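Local coordinates for protein TRAP dicarboxylate transporter, DctP subunit (Anaerococcus prevoti, PDB 4N91) that binds alpha- and beta-D-glucuronate and probably serves as the extracytoplasmic solute-binding component of a TRAP transporter, at residues H43-G48 against V272-W277; L49-E53 against D65-Y69; Q77-V81 against V93-L99; Y121-D126 against T147-A151. The contacts are given in a common frame with arbitrary orientation. Numbering follows the deposited sequence.

Interaction 1: residues H43-G48 against V272-W277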
# COMPACT_ATOMS: atom_id res chain seq x y z
N HIS A 43 -11.61 7.94 -3.74
CA HIS A 43 -10.95 6.67 -3.47
C HIS A 43 -11.44 6.10 -2.12
O HIS A 43 -11.71 6.84 -1.20
CB HIS A 43 -9.44 6.95 -3.44
CG HIS A 43 -8.58 5.73 -3.35
ND1 HIS A 43 -8.40 5.06 -2.16
CD2 HIS A 43 -7.83 5.10 -4.27
CE1 HIS A 43 -7.58 4.04 -2.36
NE2 HIS A 43 -7.21 4.05 -3.64
N PRO A 44 -11.54 4.76 -2.00
CA PRO A 44 -11.91 4.10 -0.73
C PRO A 44 -11.22 4.64 0.52
O PRO A 44 -11.81 4.71 1.59
CB PRO A 44 -11.49 2.66 -0.98
CG PRO A 44 -11.79 2.49 -2.44
CD PRO A 44 -11.27 3.77 -3.05
N THR A 45 -9.94 4.94 0.43
CA THR A 45 -9.22 5.51 1.56
C THR A 45 -9.75 6.84 2.03
O THR A 45 -9.86 7.08 3.23
CB THR A 45 -7.71 5.58 1.19
OG1 THR A 45 -7.24 4.25 1.06
CG2 THR A 45 -6.91 6.33 2.25
N HIS A 46 -10.13 7.72 1.10
CA HIS A 46 -10.75 8.97 1.50
C HIS A 46 -12.12 8.71 2.16
O HIS A 46 -12.42 9.29 3.19
CB HIS A 46 -10.89 9.94 0.33
CG HIS A 46 -11.32 11.30 0.75
ND1 HIS A 46 -10.54 12.13 1.53
CD2 HIS A 46 -12.48 11.97 0.56
CE1 HIS A 46 -11.19 13.25 1.78
NE2 HIS A 46 -12.36 13.18 1.18
N LEU A 47 -12.90 7.80 1.57
CA LEU A 47 -14.23 7.48 2.10
C LEU A 47 -14.08 6.88 3.50
O LEU A 47 -14.85 7.21 4.40
CB LEU A 47 -14.97 6.52 1.19
CG LEU A 47 -15.13 7.00 -0.25
CD1 LEU A 47 -15.83 5.94 -1.09
CD2 LEU A 47 -15.88 8.29 -0.29
N GLY A 48 -13.11 6.00 3.69
CA GLY A 48 -12.85 5.46 5.02
C GLY A 48 -12.46 6.54 6.02
O GLY A 48 -12.90 6.55 7.18
N VAL A 272 -14.71 0.42 6.65
CA VAL A 272 -15.34 1.19 5.58
C VAL A 272 -14.46 1.21 4.36
O VAL A 272 -14.93 0.98 3.25
CB VAL A 272 -15.67 2.62 6.04
CG1 VAL A 272 -16.13 3.47 4.87
CG2 VAL A 272 -16.76 2.58 7.12
N GLN A 273 -13.15 1.42 4.54
CA GLN A 273 -12.23 1.36 3.42
C GLN A 273 -12.26 0.02 2.69
O GLN A 273 -12.28 -0.02 1.46
CB GLN A 273 -10.81 1.66 3.87
CG GLN A 273 -9.87 1.95 2.73
CD GLN A 273 -9.24 0.74 2.11
OE1 GLN A 273 -9.33 -0.38 2.62
NE2 GLN A 273 -8.53 0.97 0.99
N ARG A 274 -12.29 -1.07 3.44
CA ARG A 274 -12.30 -2.39 2.82
C ARG A 274 -13.59 -2.66 2.06
O ARG A 274 -13.56 -3.23 0.96
CB ARG A 274 -12.03 -3.47 3.88
CG ARG A 274 -10.61 -3.50 4.31
CD ARG A 274 -10.42 -4.23 5.62
NE ARG A 274 -10.69 -5.65 5.48
CZ ARG A 274 -10.55 -6.53 6.47
NH1 ARG A 274 -10.19 -6.12 7.69
NH2 ARG A 274 -10.77 -7.80 6.25
N LYS A 275 -14.73 -2.23 2.60
CA LYS A 275 -16.00 -2.39 1.90
C LYS A 275 -16.00 -1.57 0.62
O LYS A 275 -16.43 -2.03 -0.46
CB LYS A 275 -17.14 -1.94 2.79
CG LYS A 275 -18.55 -1.96 2.18
CD LYS A 275 -18.89 -0.62 1.51
CE LYS A 275 -20.37 -0.44 1.28
NZ LYS A 275 -20.66 0.82 0.56
N GLU A 276 -15.49 -0.35 0.72
CA GLU A 276 -15.49 0.53 -0.45
C GLU A 276 -14.48 0.07 -1.48
O GLU A 276 -14.68 0.27 -2.68
CB GLU A 276 -15.21 1.98 -0.02
CG GLU A 276 -16.31 2.58 0.84
CD GLU A 276 -17.63 2.79 0.12
OE1 GLU A 276 -17.72 2.61 -1.12
OE2 GLU A 276 -18.60 3.15 0.80
N TRP A 277 -13.41 -0.56 -1.03
CA TRP A 277 -12.38 -1.08 -1.92
C TRP A 277 -12.97 -2.09 -2.90
O TRP A 277 -12.72 -2.03 -4.10
CB TRP A 277 -11.23 -1.72 -1.14
CG TRP A 277 -10.25 -2.27 -2.09
CD1 TRP A 277 -10.09 -3.58 -2.46
CD2 TRP A 277 -9.30 -1.52 -2.85
NE1 TRP A 277 -9.11 -3.69 -3.41
CE2 TRP A 277 -8.62 -2.43 -3.68
CE3 TRP A 277 -8.98 -0.16 -2.93
CZ2 TRP A 277 -7.63 -2.03 -4.57
CZ3 TRP A 277 -8.00 0.24 -3.81
CH2 TRP A 277 -7.33 -0.70 -4.62

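Interaction 2: residues L49-E53 against D65-Y69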
# COMPACT_ATOMS: atom_id res chain seq x y z
N LEU A 49 -11.60 7.45 5.59
CA LEU A 49 -11.15 8.49 6.52
C LEU A 49 -12.27 9.47 6.85
O LEU A 49 -12.34 9.99 7.97
CB LEU A 49 -9.90 9.19 5.99
CG LEU A 49 -8.61 8.37 6.01
CD1 LEU A 49 -7.52 9.02 5.20
CD2 LEU A 49 -8.14 8.15 7.45
N LEU A 50 -13.18 9.72 5.91
CA LEU A 50 -14.34 10.55 6.19
C LEU A 50 -15.21 9.84 7.25
O LEU A 50 -15.79 10.48 8.13
CB LEU A 50 -15.16 10.82 4.94
CG LEU A 50 -14.54 11.80 3.93
CD1 LEU A 50 -15.49 11.98 2.76
CD2 LEU A 50 -14.23 13.14 4.59
N ALA A 51 -15.30 8.52 7.16
CA ALA A 51 -16.07 7.75 8.16
C ALA A 51 -15.40 7.82 9.54
O ALA A 51 -16.06 7.99 10.58
CB ALA A 51 -16.23 6.32 7.71
N PHE A 52 -14.08 7.72 9.55
CA PHE A 52 -13.28 7.94 10.75
C PHE A 52 -13.58 9.31 11.38
O PHE A 52 -13.86 9.40 12.60
CB PHE A 52 -11.79 7.84 10.38
CG PHE A 52 -10.84 8.33 11.44
CD1 PHE A 52 -10.59 7.58 12.57
CD2 PHE A 52 -10.18 9.54 11.29
CE1 PHE A 52 -9.71 8.03 13.56
CE2 PHE A 52 -9.29 10.00 12.28
CZ PHE A 52 -9.07 9.24 13.41
N GLU A 53 -13.54 10.35 10.56
CA GLU A 53 -13.79 11.71 11.03
C GLU A 53 -15.18 11.82 11.64
O GLU A 53 -15.37 12.37 12.72
CB GLU A 53 -13.65 12.70 9.89
CG GLU A 53 -14.10 14.10 10.24
CD GLU A 53 -13.84 15.07 9.12
OE1 GLU A 53 -13.21 14.66 8.13
OE2 GLU A 53 -14.25 16.25 9.24
N ASP A 65 -11.28 18.57 16.05
CA ASP A 65 -11.65 18.79 14.67
C ASP A 65 -10.69 17.96 13.82
O ASP A 65 -9.51 18.26 13.74
CB ASP A 65 -11.52 20.27 14.31
CG ASP A 65 -11.80 20.53 12.84
OD1 ASP A 65 -12.34 19.65 12.16
OD2 ASP A 65 -11.48 21.64 12.38
N ILE A 66 -11.20 16.89 13.23
CA ILE A 66 -10.36 16.05 12.36
C ILE A 66 -10.38 16.60 10.94
O ILE A 66 -11.45 16.78 10.36
CB ILE A 66 -10.83 14.58 12.42
CG1 ILE A 66 -10.45 13.98 13.78
CG2 ILE A 66 -10.23 13.77 11.29
CD1 ILE A 66 -11.05 12.64 14.06
N GLN A 67 -9.21 16.91 10.40
CA GLN A 67 -9.12 17.45 9.05
C GLN A 67 -8.38 16.50 8.12
O GLN A 67 -7.24 16.13 8.40
CB GLN A 67 -8.42 18.80 9.09
CG GLN A 67 -9.20 19.82 9.88
CD GLN A 67 -8.48 21.15 10.00
OE1 GLN A 67 -7.35 21.30 9.54
NE2 GLN A 67 -9.14 22.11 10.64
N VAL A 68 -9.04 16.10 7.04
CA VAL A 68 -8.49 15.09 6.14
C VAL A 68 -7.99 15.81 4.88
O VAL A 68 -8.72 16.57 4.26
CB VAL A 68 -9.53 14.01 5.77
CG1 VAL A 68 -8.91 12.97 4.83
CG2 VAL A 68 -10.09 13.36 7.00
N TYR A 69 -6.72 15.58 4.55
CA TYR A 69 -6.08 16.20 3.42
C TYR A 69 -5.77 15.15 2.35
O TYR A 69 -4.77 14.42 2.45
CB TYR A 69 -4.77 16.88 3.86
CG TYR A 69 -4.96 18.05 4.79
CD1 TYR A 69 -5.13 17.86 6.15
CD2 TYR A 69 -4.96 19.36 4.31
CE1 TYR A 69 -5.31 18.93 7.01
CE2 TYR A 69 -5.14 20.43 5.17
CZ TYR A 69 -5.32 20.20 6.51
OH TYR A 69 -5.49 21.25 7.39
O HOH W 1 -11.86 16.80 6.77

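Interaction 3: residues Q77-V81 against V93-L99. With BDP (beta-D-glucopyranuronic acid), chain C.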
# COMPACT_ATOMS: atom_id res chain seq x y z
N GLN A 77 3.86 10.79 -0.20
CA GLN A 77 3.79 9.91 0.96
C GLN A 77 5.05 9.99 1.82
O GLN A 77 5.00 10.04 3.06
CB GLN A 77 3.56 8.48 0.49
CG GLN A 77 2.58 7.78 1.25
CD GLN A 77 2.23 6.44 0.62
OE1 GLN A 77 3.10 5.61 0.46
NE2 GLN A 77 0.97 6.24 0.32
N ILE A 78 6.21 10.02 1.17
CA ILE A 78 7.47 10.17 1.92
C ILE A 78 7.49 11.46 2.74
O ILE A 78 7.90 11.40 3.90
CB ILE A 78 8.70 10.14 0.99
CG1 ILE A 78 9.16 8.71 0.82
CG2 ILE A 78 9.84 10.96 1.58
CD1 ILE A 78 9.83 8.11 2.10
N ASP A 79 7.04 12.58 2.17
CA ASP A 79 6.87 13.89 2.84
C ASP A 79 6.00 13.66 4.11
O ASP A 79 6.35 14.06 5.23
CB ASP A 79 6.09 14.92 1.95
CG ASP A 79 6.92 15.57 0.80
OD1 ASP A 79 8.17 15.45 0.75
OD2 ASP A 79 6.26 16.24 -0.09
N MSE A 80 4.86 13.00 3.92
CA MSE A 80 3.86 12.84 5.00
C MSE A 80 4.36 11.96 6.13
O MSE A 80 4.08 12.25 7.29
CB MSE A 80 2.54 12.30 4.44
CG MSE A 80 1.84 13.29 3.57
SE MSE A 80 0.01 12.70 3.14
CE MSE A 80 0.46 11.45 1.70
N VAL A 81 5.07 10.88 5.82
CA VAL A 81 5.60 10.02 6.88
C VAL A 81 6.54 10.85 7.77
O VAL A 81 6.49 10.76 9.01
CB VAL A 81 6.31 8.80 6.34
CG1 VAL A 81 6.97 7.99 7.47
CG2 VAL A 81 5.34 7.91 5.59
N VAL A 93 -1.50 7.98 5.77
CA VAL A 93 -1.52 6.67 5.16
C VAL A 93 -0.27 6.52 4.34
O VAL A 93 0.02 7.37 3.50
CB VAL A 93 -2.77 6.48 4.26
CG1 VAL A 93 -2.74 5.13 3.57
CG2 VAL A 93 -4.04 6.58 5.07
N ALA A 94 0.45 5.42 4.57
CA ALA A 94 1.65 5.12 3.82
C ALA A 94 1.64 3.68 3.35
O ALA A 94 1.26 2.78 4.10
CB ALA A 94 2.88 5.36 4.68
N SER A 95 2.08 3.43 2.12
CA SER A 95 2.22 2.06 1.67
C SER A 95 3.29 1.36 2.47
O SER A 95 4.33 1.95 2.80
CB SER A 95 2.59 2.01 0.19
OG SER A 95 2.78 0.68 -0.25
N ASN A 96 3.05 0.11 2.79
CA ASN A 96 4.05 -0.70 3.48
C ASN A 96 5.38 -0.68 2.72
O ASN A 96 6.46 -0.82 3.32
CB ASN A 96 3.54 -2.12 3.59
CG ASN A 96 4.30 -2.94 4.58
OD1 ASN A 96 4.02 -2.89 5.77
ND2 ASN A 96 5.27 -3.69 4.11
N ALA A 97 5.30 -0.52 1.40
CA ALA A 97 6.49 -0.53 0.56
C ALA A 97 7.54 0.45 1.06
O ALA A 97 8.74 0.17 1.01
CB ALA A 97 6.13 -0.22 -0.90
N ILE A 98 7.12 1.64 1.50
CA ILE A 98 8.09 2.65 1.89
C ILE A 98 8.47 2.60 3.36
O ILE A 98 9.49 3.13 3.76
CB ILE A 98 7.67 4.09 1.51
CG1 ILE A 98 6.49 4.56 2.34
CG2 ILE A 98 7.38 4.21 -0.04
CD1 ILE A 98 6.24 6.04 2.26
N LEU A 99 7.68 1.91 4.18
CA LEU A 99 7.95 1.87 5.61
C LEU A 99 9.19 1.03 5.93
O LEU A 99 9.82 1.24 6.95
CB LEU A 99 6.76 1.37 6.38
CG LEU A 99 5.55 2.32 6.30
CD1 LEU A 99 4.39 1.72 7.07
CD2 LEU A 99 5.87 3.71 6.83
C1 BDP C . -1.36 2.48 -4.24
C2 BDP C . -1.28 2.57 -2.78
C3 BDP C . -0.67 3.87 -2.38
C4 BDP C . 0.65 4.02 -2.93
C5 BDP C . 0.58 3.87 -4.40
C6 BDP C . 1.99 3.87 -5.05
O2 BDP C . -2.71 2.71 -2.41
O3 BDP C . -0.62 3.97 -0.91
O4 BDP C . 1.26 5.16 -2.60
O5 BDP C . -0.04 2.59 -4.76
O6A BDP C . 2.69 4.87 -4.79
O1 BDP C . -1.70 1.10 -4.55
O6B BDP C . 2.24 3.02 -5.93
O HOH W 2 -1.26 8.02 1.26

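Interaction 4: residues Y121-D126 against T147-A151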
# COMPACT_ATOMS: atom_id res chain seq x y z
N TYR A 121 -4.24 -13.24 2.91
CA TYR A 121 -3.75 -11.90 3.14
C TYR A 121 -4.59 -11.14 4.18
O TYR A 121 -4.06 -10.60 5.14
CB TYR A 121 -3.76 -11.19 1.77
CG TYR A 121 -3.50 -9.70 1.78
CD1 TYR A 121 -2.49 -9.15 2.56
CD2 TYR A 121 -4.23 -8.86 0.96
CE1 TYR A 121 -2.23 -7.78 2.55
CE2 TYR A 121 -3.98 -7.48 0.92
CZ TYR A 121 -2.99 -6.95 1.72
OH TYR A 121 -2.75 -5.61 1.69
N HIS A 122 -5.90 -11.10 3.99
CA HIS A 122 -6.76 -10.35 4.90
C HIS A 122 -6.70 -10.92 6.31
O HIS A 122 -6.70 -10.17 7.29
CB HIS A 122 -8.19 -10.37 4.40
CG HIS A 122 -8.37 -9.68 3.09
ND1 HIS A 122 -9.54 -9.75 2.37
CD2 HIS A 122 -7.52 -8.91 2.37
CE1 HIS A 122 -9.40 -9.06 1.25
NE2 HIS A 122 -8.19 -8.54 1.23
N HIS A 123 -6.64 -12.24 6.41
CA HIS A 123 -6.60 -12.86 7.72
C HIS A 123 -5.28 -12.57 8.42
O HIS A 123 -5.26 -12.37 9.63
CB HIS A 123 -6.84 -14.36 7.63
CG HIS A 123 -8.29 -14.71 7.53
ND1 HIS A 123 -8.95 -14.84 6.33
CD2 HIS A 123 -9.22 -14.92 8.50
CE1 HIS A 123 -10.22 -15.14 6.56
NE2 HIS A 123 -10.41 -15.19 7.86
N VAL A 124 -4.19 -12.56 7.66
CA VAL A 124 -2.90 -12.16 8.20
C VAL A 124 -2.92 -10.75 8.76
O VAL A 124 -2.50 -10.53 9.89
CB VAL A 124 -1.76 -12.33 7.15
CG1 VAL A 124 -0.49 -11.60 7.58
CG2 VAL A 124 -1.47 -13.82 6.95
N MSE A 125 -3.45 -9.79 8.00
CA MSE A 125 -3.42 -8.38 8.39
C MSE A 125 -4.36 -8.13 9.57
O MSE A 125 -4.19 -7.14 10.29
CB MSE A 125 -3.81 -7.49 7.19
CG MSE A 125 -2.88 -7.59 6.01
SE MSE A 125 -0.98 -7.35 6.46
CE MSE A 125 -1.06 -5.56 7.29
N ASP A 126 -5.34 -9.02 9.76
CA ASP A 126 -6.30 -8.90 10.85
C ASP A 126 -5.84 -9.68 12.10
O ASP A 126 -6.53 -9.69 13.10
CB ASP A 126 -7.67 -9.41 10.43
CG ASP A 126 -8.42 -8.43 9.55
OD1 ASP A 126 -8.11 -7.22 9.59
OD2 ASP A 126 -9.35 -8.87 8.85
N THR A 147 -3.76 0.62 11.93
CA THR A 147 -4.57 -0.30 11.15
C THR A 147 -3.99 -0.38 9.74
O THR A 147 -3.00 0.29 9.44
CB THR A 147 -6.09 0.07 11.14
OG1 THR A 147 -6.85 -1.02 10.60
CG2 THR A 147 -6.35 1.31 10.36
N TRP A 148 -4.60 -1.21 8.91
CA TRP A 148 -4.22 -1.36 7.51
C TRP A 148 -5.43 -1.07 6.62
O TRP A 148 -6.58 -1.03 7.06
CB TRP A 148 -3.69 -2.77 7.26
CG TRP A 148 -4.77 -3.84 7.36
CD1 TRP A 148 -5.30 -4.38 8.51
CD2 TRP A 148 -5.42 -4.51 6.28
NE1 TRP A 148 -6.25 -5.33 8.20
CE2 TRP A 148 -6.33 -5.44 6.83
CE3 TRP A 148 -5.30 -4.43 4.89
CZ2 TRP A 148 -7.13 -6.25 6.04
CZ3 TRP A 148 -6.09 -5.24 4.11
CH2 TRP A 148 -7.00 -6.14 4.69
N LEU A 149 -5.14 -0.84 5.35
CA LEU A 149 -6.16 -0.60 4.35
C LEU A 149 -5.83 -1.46 3.15
O LEU A 149 -4.65 -1.68 2.85
CB LEU A 149 -6.19 0.88 3.93
CG LEU A 149 -6.31 1.89 5.10
CD1 LEU A 149 -6.06 3.27 4.59
CD2 LEU A 149 -7.63 1.81 5.83
N ASP A 150 -6.85 -1.91 2.44
CA ASP A 150 -6.69 -2.80 1.30
C ASP A 150 -6.26 -1.99 0.07
O ASP A 150 -6.86 -0.96 -0.25
CB ASP A 150 -8.04 -3.47 1.01
CG ASP A 150 -7.92 -4.75 0.20
OD1 ASP A 150 -6.87 -5.04 -0.41
OD2 ASP A 150 -8.93 -5.51 0.19
N ALA A 151 -5.22 -2.46 -0.60
CA ALA A 151 -4.79 -1.90 -1.88
C ALA A 151 -4.68 -3.01 -2.94
O ALA A 151 -3.94 -2.89 -3.91
CB ALA A 151 -3.47 -1.17 -1.72
O HOH W 3 -3.06 -4.44 -0.72
O HOH W 4 -6.87 -7.54 -1.13

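Interaction 1: residues H43-G48 against V272-W277
The two helical segments run roughly antiparallel, at 145° with axes 7.9 Å apart, and no hydrogen bond joins them. The van der Waals contacts centre on Pro44 in the first helical turn. Its CG reaches CA of Trp277 at 3.7 Å and Glu276 O at 3.7 Å, while CG of Gln273 lies 3.6 Å from Pro44 O. Gly48 brings the backbones closest, its CA 4.4 Å from that of Gln273. The partly exposed Leu47 brings CD1 within 3.8 Å of Glu276 OE1. Among the aromatic groups, NE2 of His43 approaches the Trp277 ring edge, 3.9 Å from CZ3. Two polar bonds lie within the segments: N-cap His43 ND1 accepts from Thr45 N at 3.0 Å, and Lys275 NZ salt-bridges Glu276 OE2 at 3.1 Å. The contact joins helix 44-60 to the long helix 256-290 beside the sugar site, His43 lying next to Gln39 and Trp277 next to Asn216, both glucuronate-binding. Met218 of helix 218-221 packs against Pro44, Leu149 of strand 143-149 meets Thr45, and Gln273 NE2 bonds to Asp150 O just beyond that strand.

Interaction 2: residues L49-E53 against D65-Y69
This contact belongs to a beta-alpha-beta unit, in which helix 44-60 connects strand 31-36 to the parallel strand 64-69 at one margin of the five-stranded sheet. The helical segment runs at 171° to strand segment 65-69, with the axes 8.9 Å apart, so successive turns of the helix face successive inward-pointing residues of the strand. Ile66 has the largest buried area. Its CD1 touches Phe52 CE2 at 3.6 Å and its CG2 lies 3.8 Å from Glu53 CB, so the side chain fits between the two helical residues. Phe52 also meets Phe266 of helix 256-290 in a nearly parallel ring pair, carrying the packing on to that long helix. Val68, two residues further along the strand, sits under the preceding turn: CG1 is 4.1 Å from Leu49 CB, and CG2 is 3.6 Å from Glu53 OE1. Glu53 extends its aliphatic part over Ile66 and turns its carboxylate to the strand backbone. There OE2 lies 3.1 Å from Ile66 O, a meeting of two acceptors and hence no hydrogen bond. The polar link is instead made by one water, which donates to Glu53 OE1 at 2.9 Å and accepts from Val68 N at 2.9 Å.

Interaction 3: residues Q77-V81 against V93-L99
Gln77, in the first turn of helix 77-86, is the main projection of this contact and lies along the backbone of strand segment 93-95. Its CG is 3.4 Å from Val93 O and its CD 3.5 Å from Ala94 CA, where the small alanine gives the amide a shallow seat. The amide end is held on both sides: OE1 accepts from Ser95 N at 2.9 Å, and NE2 donates to O3 of beta-D-glucuronate at 3.0 Å. NE2 also gives a hydrogen to a water at 3.0 Å, which in turn donates to Val93 O at 2.7 Å. The strand thus positions a residue that binds the sugar; Gln77 and Ser95 both belong to the pocket that holds alpha- or beta-D-glucuronate. From the other segment Ile98 pushes CD1 into the hollow bounded by Gln77, Ile78 and Val81, coming 3.6 Å from Gln77 OE1, 4.1 Å from Ile78 CD1 and 3.9 Å from Val81 CG2. Val81 CG2 fits against Ala94 CB at 3.7 Å. Ser95 caps the following short helical turn, its OG accepting from Ala97 N at 3.2 Å. Strand 91-95 runs inside the sheet between strands 31-36 and 242-247, while Phe143 of strand 143-149 closes over Val81 and Leu99.

Interaction 4: residues Y121-D126 against T147-A151
Strand segment 147-149 runs nearly antiparallel to helix segment 121-125, at 159° with the axes 10.3 Å apart, and a large aromatic side chain bridges this wide gap. Thr147 keeps to the sheet, its backbone bonded to Val244. Trp148 then points toward the helix and buries far more area than any other residue here. Met125, a selenomethionine, lies over one indole face, with CB 3.3 Å from the centroid of the five-membered ring of Trp148 in a CH-pi contact. Beside it, Trp148 NE1 donates to Asp126 OD1 at 3.0 Å, fixing the indole edge to the end of the helix. Tyr121 and His122 complete an aromatic cluster, meeting the six-membered ring obliquely, and CD2 of His122 is 3.7 Å from Trp148 CH2. Leu149 turns away from the helix. Asp150 comes back to it through water: OD1 accepts at 2.6 Å from a water that lies 2.9 Å from His122 NE2, and the same oxygen also bonds to Gly152 N. Ala151 is part of the alpha-D-glucuronate pocket; Ala151 N donates to a second water at 2.9 Å, which lies 2.7 Å from Tyr121 OH. Strand 143-149 borders the five-stranded sheet, with strand 242-247 beside it. Helix 256-290 packs here too, its Arg274 touching Trp148 and forming a salt bridge with Asp126.

Overall arrangement
From the N terminus, helix 44-60 opens interaction 1, which closes only at helix 256-290 and so encloses the other three. Inside that long loop interactions 2, 3 and 4 follow in series, none crossing another: each closes a short loop onto a strand of the same five-stranded sheet, at strands 64-69, 91-95 and 143-149. Interactions 1 and 2 share helix 44-60 and meet where Val272 touches Ala51. Val93 of interaction 3 packs against Thr45, Leu49 and Leu149, connecting it with the other three contacts. Interactions 1 and 4 join through the Arg274–Asp126 salt bridge, so helix 256-290 contacts helix 44-60, strand 143-149 and the end of helix 118-125.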